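Long-range contacts in folylpolyglutamate synthase protein FOLC (Mycobacterium tuberculosis, PDB 2VOS), which probably adds L-glutamate to dihydropteroate and, repeatedly, to tetrahydrofolate, spending ATP and using magnesium: residues P45-M54 against G179-I187; A213-R222 against V244-A254. All blocks are in the same frame, centred on the assembly; numbering follows the deposited sequence.

Contact 1. Residues P45-M54 against G179-I187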
loop_
_atom_site.group_PDB
_atom_site.type_symbol
_atom_site.label_atom_id
_atom_site.label_comp_id
_atom_site.label_asym_id
_atom_site.label_seq_id
_atom_site.Cartn_x
_atom_site.Cartn_y
_atom_site.Cartn_z
ATOM N N PRO A 45 -17.706 14.176 -0.674
ATOM C CA PRO A 45 -17.841 13.629 0.659
ATOM C C PRO A 45 -19.191 12.967 0.968
ATOM O O PRO A 45 -19.262 12.150 1.892
ATOM C CB PRO A 45 -17.635 14.859 1.548
ATOM C CG PRO A 45 -16.568 15.642 0.784
ATOM C CD PRO A 45 -17.048 15.499 -0.657
ATOM N N SER A 46 -20.260 13.307 0.265
ATOM C CA SER A 46 -21.506 12.626 0.574
ATOM C C SER A 46 -21.580 11.284 -0.175
ATOM O O SER A 46 -22.548 10.543 0.012
ATOM C CB SER A 46 -22.685 13.503 0.188
ATOM O OG SER A 46 -22.580 13.821 -1.189
ATOM N N LEU A 47 -20.586 11.005 -1.040
ATOM C CA LEU A 47 -20.484 9.766 -1.856
ATOM C C LEU A 47 -21.610 9.633 -2.868
ATOM O O LEU A 47 -22.008 8.534 -3.262
ATOM C CB LEU A 47 -20.431 8.529 -0.970
ATOM C CG LEU A 47 -19.266 8.596 0.011
ATOM C CD1 LEU A 47 -19.391 7.599 1.130
ATOM C CD2 LEU A 47 -17.988 8.381 -0.752
ATOM N N THR A 48 -22.120 10.786 -3.288
ATOM C CA THR A 48 -23.309 10.864 -4.120
ATOM C C THR A 48 -23.114 10.210 -5.482
ATOM O O THR A 48 -23.950 9.419 -5.932
ATOM C CB THR A 48 -23.778 12.338 -4.269
ATOM O OG1 THR A 48 -24.411 12.734 -3.039
ATOM C CG2 THR A 48 -24.792 12.450 -5.369
ATOM N N ARG A 49 -22.010 10.539 -6.141
ATOM C CA ARG A 49 -21.763 10.017 -7.477
ATOM C C ARG A 49 -21.519 8.518 -7.461
ATOM O O ARG A 49 -22.126 7.774 -8.249
ATOM C CB ARG A 49 -20.572 10.736 -8.118
ATOM C CG ARG A 49 -20.876 12.144 -8.630
ATOM C CD ARG A 49 -19.627 12.776 -9.325
ATOM N NE ARG A 49 -18.348 12.568 -8.622
ATOM C CZ ARG A 49 -17.769 13.442 -7.793
ATOM N NH1 ARG A 49 -18.336 14.624 -7.512
ATOM N NH2 ARG A 49 -16.616 13.134 -7.219
ATOM N N ILE A 50 -20.594 8.048 -6.617
ATOM C CA ILE A 50 -20.246 6.622 -6.635
ATOM C C ILE A 50 -21.468 5.824 -6.128
ATOM O O ILE A 50 -21.773 4.754 -6.643
ATOM C CB ILE A 50 -18.991 6.344 -5.773
ATOM C CG1 ILE A 50 -18.548 4.876 -5.897
ATOM C CG2 ILE A 50 -19.248 6.640 -4.297
ATOM C CD1 ILE A 50 -18.063 4.532 -7.259
ATOM N N SER A 51 -22.203 6.339 -5.124
ATOM C CA SER A 51 -23.457 5.670 -4.736
ATOM C C SER A 51 -24.474 5.565 -5.872
ATOM O O SER A 51 -25.083 4.517 -6.058
ATOM C CB SER A 51 -24.128 6.347 -3.558
ATOM O OG SER A 51 -23.294 6.247 -2.425
ATOM N N ALA A 52 -24.689 6.663 -6.595
ATOM C CA ALA A 52 -25.589 6.636 -7.722
ATOM C C ALA A 52 -25.144 5.610 -8.762
ATOM O O ALA A 52 -25.972 4.888 -9.321
ATOM C CB ALA A 52 -25.717 8.041 -8.351
ATOM N N LEU A 53 -23.850 5.612 -9.091
ATOM C CA LEU A 53 -23.332 4.658 -10.093
ATOM C C LEU A 53 -23.566 3.202 -9.645
ATOM O O LEU A 53 -24.021 2.353 -10.456
ATOM C CB LEU A 53 -21.865 4.900 -10.340
ATOM C CG LEU A 53 -21.240 3.933 -11.387
ATOM C CD1 LEU A 53 -22.006 3.926 -12.751
ATOM C CD2 LEU A 53 -19.745 4.208 -11.583
HETATM N N MSE A 54 -23.235 2.882 -8.391
HETATM C CA MSE A 54 -23.489 1.529 -7.855
HETATM C C MSE A 54 -24.989 1.177 -7.985
HETATM O O MSE A 54 -25.324 0.074 -8.377
HETATM C CB MSE A 54 -23.130 1.432 -6.375
HETATM C CG MSE A 54 -21.664 1.317 -6.047
HETATM SE SE MSE A 54 -20.750 -0.089 -7.114
HETATM C CE MSE A 54 -19.878 1.325 -7.999
ATOM N N GLY A 179 -11.043 7.583 4.433
ATOM C CA GLY A 179 -11.923 6.445 4.684
ATOM C C GLY A 179 -13.362 6.854 4.609
ATOM O O GLY A 179 -14.098 6.407 3.724
ATOM N N ARG A 180 -13.753 7.760 5.521
ATOM C CA ARG A 180 -15.135 8.176 5.660
ATOM C C ARG A 180 -15.720 8.614 4.326
ATOM O O ARG A 180 -16.872 8.286 4.041
ATOM C CB ARG A 180 -15.269 9.353 6.634
ATOM C CG ARG A 180 -16.729 9.593 7.029
ATOM C CD ARG A 180 -16.861 10.526 8.264
ATOM N NE ARG A 180 -16.111 10.069 9.437
ATOM C CZ ARG A 180 -16.582 9.159 10.278
ATOM N NH1 ARG A 180 -17.766 8.638 10.024
ATOM N NH2 ARG A 180 -15.872 8.745 11.347
ATOM N N TRP A 181 -14.951 9.370 3.539
ATOM C CA TRP A 181 -15.490 9.943 2.291
ATOM C C TRP A 181 -14.791 9.359 1.084
ATOM O O TRP A 181 -14.864 9.938 0.007
ATOM C CB TRP A 181 -15.409 11.481 2.272
ATOM C CG TRP A 181 -16.169 12.088 3.458
ATOM C CD1 TRP A 181 -17.543 12.136 3.650
ATOM C CD2 TRP A 181 -15.596 12.641 4.635
ATOM N NE1 TRP A 181 -17.838 12.736 4.849
ATOM C CE2 TRP A 181 -16.660 13.021 5.487
ATOM C CE3 TRP A 181 -14.292 12.886 5.033
ATOM C CZ2 TRP A 181 -16.453 13.624 6.704
ATOM C CZ3 TRP A 181 -14.090 13.473 6.261
ATOM C CH2 TRP A 181 -15.158 13.848 7.074
ATOM N N ASP A 182 -14.142 8.198 1.251
ATOM C CA ASP A 182 -13.416 7.555 0.141
ATOM C C ASP A 182 -14.443 6.818 -0.745
ATOM O O ASP A 182 -15.431 6.297 -0.226
ATOM C CB ASP A 182 -12.405 6.514 0.711
ATOM C CG ASP A 182 -11.563 5.899 -0.369
ATOM O OD1 ASP A 182 -10.734 6.667 -0.933
ATOM O OD2 ASP A 182 -11.808 4.703 -0.705
ATOM N N ALA A 183 -14.189 6.721 -2.049
ATOM C CA ALA A 183 -15.113 6.063 -2.974
ATOM C C ALA A 183 -15.404 4.595 -2.586
ATOM O O ALA A 183 -16.467 4.083 -2.909
ATOM C CB ALA A 183 -14.559 6.135 -4.470
ATOM N N THR A 184 -14.485 3.931 -1.877
ATOM C CA THR A 184 -14.702 2.517 -1.525
ATOM C C THR A 184 -15.729 2.401 -0.399
ATOM O O THR A 184 -16.182 1.301 -0.088
ATOM C CB THR A 184 -13.372 1.836 -0.996
ATOM O OG1 THR A 184 -12.853 2.565 0.138
ATOM C CG2 THR A 184 -12.286 1.845 -2.109
ATOM N N ASN A 185 -16.083 3.526 0.224
ATOM C CA ASN A 185 -16.849 3.435 1.473
ATOM C C ASN A 185 -18.368 3.270 1.214
ATOM O O ASN A 185 -19.176 3.937 1.819
ATOM C CB ASN A 185 -16.557 4.627 2.380
ATOM C CG ASN A 185 -16.961 4.371 3.827
ATOM O OD1 ASN A 185 -16.947 3.223 4.277
ATOM N ND2 ASN A 185 -17.306 5.426 4.557
ATOM N N VAL A 186 -18.737 2.358 0.333
ATOM C CA VAL A 186 -20.117 2.090 0.017
ATOM C C VAL A 186 -20.368 0.590 0.192
ATOM O O VAL A 186 -21.291 0.046 -0.431
ATOM C CB VAL A 186 -20.427 2.465 -1.494
ATOM C CG1 VAL A 186 -20.512 3.942 -1.620
ATOM C CG2 VAL A 186 -19.324 1.923 -2.448
ATOM N N ILE A 187 -19.540 -0.084 1.011
ATOM C CA ILE A 187 -19.613 -1.531 1.142
ATOM C C ILE A 187 -20.074 -2.107 2.499
ATOM O O ILE A 187 -20.428 -3.339 2.552
ATOM C CB ILE A 187 -18.302 -2.193 0.770
ATOM C CG1 ILE A 187 -17.116 -1.561 1.522
ATOM C CG2 ILE A 187 -18.123 -2.056 -0.714
ATOM C CD1 ILE A 187 -15.735 -2.272 1.187
#
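Leu47 drives its forked end into the turning backbone of 179-187, and this is the closely packed part of the contact. CD2 lies 3.3 Å from Asp182 O and also meets Trp181 O, while CD1 rests 3.7 Å from Asn185 O and near Arg180 O; both methyls thus sit against carbonyl oxygens. No hydrogen bond joins the two segments. Two type I turns, Gly179 to Asp182 and Asp182 to Asn185, present those carbonyls. The second is braced as an Asx turn: Asp182 OD2 takes Thr184 N from above the carboxylate plane and Thr184 OG1 on its anti lone pair. Asn185 ND2 ties back to Arg180 O at 2.9 Å, approaching from above the carbonyl plane. One helical turn on, Ile50 CG1, anti to the backbone N (chi1 -175°), reaches Ala183 O at 3.7 Å, and CG2 meets Val186 CG1 at 4.0 Å. Ser51 OG touches the same Val186 methyl and donates to Leu47 O, which Ser51 N reaches from the opposite face of the carbonyl plane. Selenomethionine Met54 adds a looser touch through CG to Val186 CG2.

The exposed side lies at Pro45 and Trp181. Pro45 CB stands over the indole's five-membered ring, 3.8 Å from its centroid, a CH-pi contact; Arg180 CG covers the opposite face, so the indole is held between the two. The Pro45 carbonyl is modelled implausibly close to this ring, so its exact placement is doubtful.

Leu47 occupies the N-cap position of helix 48-56, where Asp44 OD2 accepts from Arg49 N; Leu53 and Met54 pack on helix 151-165, Leu53 also on helix 117-140. The loop 179-187 runs from strand 170-174 toward strand 191-194 of the Mur ligase middle domain, with Asn185 and Ile187 lying on strand 66-70 between them.

Contact 2. Residues A213-R222 against V244-A254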
loop_
_atom_site.group_PDB
_atom_site.type_symbol
_atom_site.label_atom_id
_atom_site.label_comp_id
_atom_site.label_asym_id
_atom_site.label_seq_id
_atom_site.Cartn_x
_atom_site.Cartn_y
_atom_site.Cartn_z
ATOM N N ALA A 213 -7.397 10.369 12.432
ATOM C CA ALA A 213 -7.963 9.103 12.956
ATOM C C ALA A 213 -9.441 8.996 12.692
ATOM O O ALA A 213 -9.919 7.956 12.229
ATOM C CB ALA A 213 -7.717 8.979 14.444
ATOM N N GLY A 214 -10.168 10.071 12.980
ATOM C CA GLY A 214 -11.609 10.112 12.697
ATOM C C GLY A 214 -12.040 9.846 11.253
ATOM O O GLY A 214 -13.022 9.122 10.994
ATOM N N GLU A 215 -11.347 10.455 10.300
ATOM C CA GLU A 215 -11.648 10.192 8.930
ATOM C C GLU A 215 -11.465 8.693 8.569
ATOM O O GLU A 215 -12.342 8.079 7.912
ATOM C CB GLU A 215 -10.738 11.037 8.022
ATOM C CG GLU A 215 -11.220 11.017 6.590
ATOM C CD GLU A 215 -10.338 11.836 5.658
ATOM O OE1 GLU A 215 -9.219 12.243 6.063
ATOM O OE2 GLU A 215 -10.757 12.038 4.501
ATOM N N LYS A 216 -10.335 8.105 8.946
ATOM C CA LYS A 216 -10.098 6.675 8.621
ATOM C C LYS A 216 -11.115 5.774 9.297
ATOM O O LYS A 216 -11.460 4.721 8.763
ATOM C CB LYS A 216 -8.686 6.247 8.997
ATOM C CG LYS A 216 -7.655 7.209 8.348
ATOM C CD LYS A 216 -6.245 6.711 8.606
ATOM C CE LYS A 216 -5.194 7.732 8.124
ATOM N NZ LYS A 216 -5.281 7.912 6.631
ATOM N N ALA A 217 -11.563 6.166 10.495
ATOM C CA ALA A 217 -12.526 5.388 11.238
ATOM C C ALA A 217 -13.853 5.338 10.505
ATOM O O ALA A 217 -14.701 4.495 10.828
ATOM C CB ALA A 217 -12.725 5.975 12.622
ATOM N N GLY A 218 -14.063 6.232 9.538
ATOM C CA GLY A 218 -15.335 6.230 8.811
ATOM C C GLY A 218 -15.608 4.929 8.045
ATOM O O GLY A 218 -16.717 4.720 7.572
ATOM N N ILE A 219 -14.640 4.010 7.947
ATOM C CA ILE A 219 -14.960 2.759 7.267
ATOM C C ILE A 219 -15.548 1.716 8.235
ATOM O O ILE A 219 -15.964 0.613 7.815
ATOM C CB ILE A 219 -13.723 2.154 6.480
ATOM C CG1 ILE A 219 -12.646 1.627 7.469
ATOM C CG2 ILE A 219 -13.182 3.183 5.456
ATOM C CD1 ILE A 219 -11.717 0.549 6.856
ATOM N N ILE A 220 -15.540 2.026 9.526
ATOM C CA ILE A 220 -16.129 1.107 10.494
ATOM C C ILE A 220 -17.629 1.469 10.557
ATOM O O ILE A 220 -17.969 2.534 11.088
ATOM C CB ILE A 220 -15.494 1.311 11.923
ATOM C CG1 ILE A 220 -13.958 1.121 11.907
ATOM C CG2 ILE A 220 -16.146 0.386 12.964
ATOM C CD1 ILE A 220 -13.225 1.752 13.140
ATOM N N THR A 221 -18.518 0.608 10.048
ATOM C CA THR A 221 -19.946 0.956 9.907
ATOM C C THR A 221 -20.828 -0.019 10.672
ATOM O O THR A 221 -20.441 -1.188 10.835
ATOM C CB THR A 221 -20.368 0.941 8.416
ATOM O OG1 THR A 221 -20.206 -0.382 7.912
ATOM C CG2 THR A 221 -19.456 1.816 7.589
ATOM N N ARG A 222 -21.999 0.417 11.116
ATOM C CA ARG A 222 -22.930 -0.484 11.812
ATOM C C ARG A 222 -23.438 -1.549 10.829
ATOM O O ARG A 222 -23.754 -1.237 9.680
ATOM C CB ARG A 222 -24.085 0.304 12.411
ATOM C CG ARG A 222 -25.148 -0.576 13.132
ATOM C CD ARG A 222 -26.016 0.247 14.109
ATOM N NE ARG A 222 -27.091 -0.514 14.779
ATOM C CZ ARG A 222 -26.960 -1.695 15.403
ATOM N NH1 ARG A 222 -25.788 -2.331 15.437
ATOM N NH2 ARG A 222 -28.018 -2.263 15.994
ATOM N N VAL A 244 -9.768 7.783 19.518
ATOM C CA VAL A 244 -10.709 8.107 18.453
ATOM C C VAL A 244 -11.265 6.858 17.765
ATOM O O VAL A 244 -12.473 6.769 17.469
ATOM C CB VAL A 244 -10.075 9.052 17.368
ATOM C CG1 VAL A 244 -10.946 9.072 16.114
ATOM C CG2 VAL A 244 -9.885 10.440 17.919
ATOM N N LEU A 245 -10.397 5.886 17.485
ATOM C CA LEU A 245 -10.868 4.696 16.835
ATOM C C LEU A 245 -11.845 3.884 17.682
ATOM O O LEU A 245 -12.819 3.301 17.132
ATOM C CB LEU A 245 -9.664 3.787 16.452
ATOM C CG LEU A 245 -8.637 4.425 15.523
ATOM C CD1 LEU A 245 -7.474 3.429 15.277
ATOM C CD2 LEU A 245 -9.315 4.805 14.240
ATOM N N LEU A 246 -11.563 3.793 18.988
ATOM C CA LEU A 246 -12.452 3.064 19.913
ATOM C C LEU A 246 -13.815 3.767 20.046
ATOM O O LEU A 246 -14.890 3.130 20.096
ATOM C CB LEU A 246 -11.802 2.917 21.301
ATOM C CG LEU A 246 -10.503 2.098 21.350
ATOM C CD1 LEU A 246 -9.834 2.110 22.751
ATOM C CD2 LEU A 246 -10.770 0.673 20.899
ATOM N N ALA A 247 -13.770 5.098 20.114
ATOM C CA ALA A 247 -15.017 5.914 20.160
ATOM C C ALA A 247 -15.907 5.635 18.938
ATOM O O ALA A 247 -17.110 5.384 19.072
ATOM C CB ALA A 247 -14.675 7.362 20.243
ATOM N N GLU A 248 -15.307 5.660 17.747
ATOM C CA GLU A 248 -16.045 5.411 16.534
ATOM C C GLU A 248 -16.510 3.963 16.467
ATOM O O GLU A 248 -17.531 3.652 15.873
ATOM C CB GLU A 248 -15.157 5.740 15.324
ATOM C CG GLU A 248 -14.537 7.164 15.378
ATOM C CD GLU A 248 -15.586 8.266 15.168
ATOM O OE1 GLU A 248 -16.183 8.293 14.065
ATOM O OE2 GLU A 248 -15.817 9.073 16.100
ATOM N N SER A 249 -15.748 3.049 17.063
ATOM C CA SER A 249 -16.152 1.646 17.033
ATOM C C SER A 249 -17.380 1.477 17.937
ATOM O O SER A 249 -18.248 0.623 17.684
ATOM C CB SER A 249 -15.012 0.735 17.515
ATOM O OG SER A 249 -13.871 0.781 16.656
ATOM N N VAL A 250 -17.411 2.246 19.023
ATOM C CA VAL A 250 -18.598 2.274 19.904
ATOM C C VAL A 250 -19.807 2.853 19.135
ATOM O O VAL A 250 -20.911 2.304 19.172
ATOM C CB VAL A 250 -18.343 3.109 21.189
ATOM C CG1 VAL A 250 -19.649 3.359 21.961
ATOM C CG2 VAL A 250 -17.301 2.459 22.077
ATOM N N ARG A 251 -19.599 3.949 18.405
ATOM C CA ARG A 251 -20.724 4.503 17.621
ATOM C C ARG A 251 -21.244 3.530 16.563
ATOM O O ARG A 251 -22.457 3.503 16.324
ATOM C CB ARG A 251 -20.422 5.886 17.022
ATOM N N ALA A 252 -20.356 2.696 15.976
ATOM C CA ALA A 252 -20.759 1.693 14.966
ATOM C C ALA A 252 -21.230 0.347 15.534
ATOM O O ALA A 252 -21.502 -0.614 14.761
ATOM C CB ALA A 252 -19.599 1.450 13.906
ATOM N N ASP A 253 -21.312 0.242 16.866
ATOM C CA ASP A 253 -21.581 -1.061 17.486
ATOM C C ASP A 253 -20.551 -2.127 17.108
ATOM O O ASP A 253 -20.895 -3.308 16.948
ATOM C CB ASP A 253 -22.916 -1.563 16.983
ATOM C CG ASP A 253 -23.947 -1.586 18.044
ATOM O OD1 ASP A 253 -24.874 -0.738 17.987
ATOM O OD2 ASP A 253 -23.804 -2.449 18.940
ATOM N N ALA A 254 -19.304 -1.730 16.915
ATOM C CA ALA A 254 -18.338 -2.681 16.377
ATOM C C ALA A 254 -17.611 -3.427 17.501
ATOM O O ALA A 254 -17.269 -2.814 18.497
ATOM C CB ALA A 254 -17.335 -1.920 15.447
#
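Apolar packing joins Ala213, Ala217 and Ile220 to helix 239-251 and the turn that follows it. Ala213 CB meets Val244 CG1 at 3.6 Å, and the same valine methyl, set anti to its own backbone N (chi1 165°), comes within 3.4 Å of Gly214 N. Ala217 CB presses on the aliphatic part of Glu248, 3.5 Å from CG, with Leu245 CD2 alongside. Farther on, Ile220 splits its work: CG2 touches the methyls of both Ala252 and Ala254, 3.6 Å from Ala254 CB, while CD1 reaches Ser249 OG. The segments of the two helices cross at -35°, their axes 9.1 Å apart at closest approach. Helix 209-217 lies in the beta-alpha-beta crossover between parallel strands 191-194 and 231-234 of the P-loop NTPase-like Mur ligase middle domain, and Ile220 and Leu245 also rest on both strands.

Polar contacts are sparse, and no hydrogen bond spans the segments. Arg222 CA approaches Ala252 O at 3.3 Å as a CA-H...O contact, within the Schellman motif that ends the helix, where Asp253 takes positive phi. At the exposed end Arg222, extended from CG to NE, runs beside Asp253; NH1 and OD1 form a salt bridge at 3.1 Å, but the oxygen stands over the guanidinium face, offset toward its rim, so charge alone holds the pair. Glu248 OE1 turns instead to Arg180.

Arg180 is the main bridge between the two contacts, whose centres lie about 17 Å apart. From the loop of contact 1 its NH2 makes a salt bridge of 2.8 Å with Glu248 OE1 and a hydrogen bond to Gly214 O, so it spans both segments of contact 2; its backbone N probably bonds to Glu215 O. Asn185 ND2 adds a bond to Gly218 O, and Gly179 packs on Ile219. Both contacts stand back from the nucleotide: the side chain of Asp182 is about 12 Å from the bound ADP and about 8 Å from that of ADP-binding Lys75, and the side chain of Leu245 is about 13 Å from ADP.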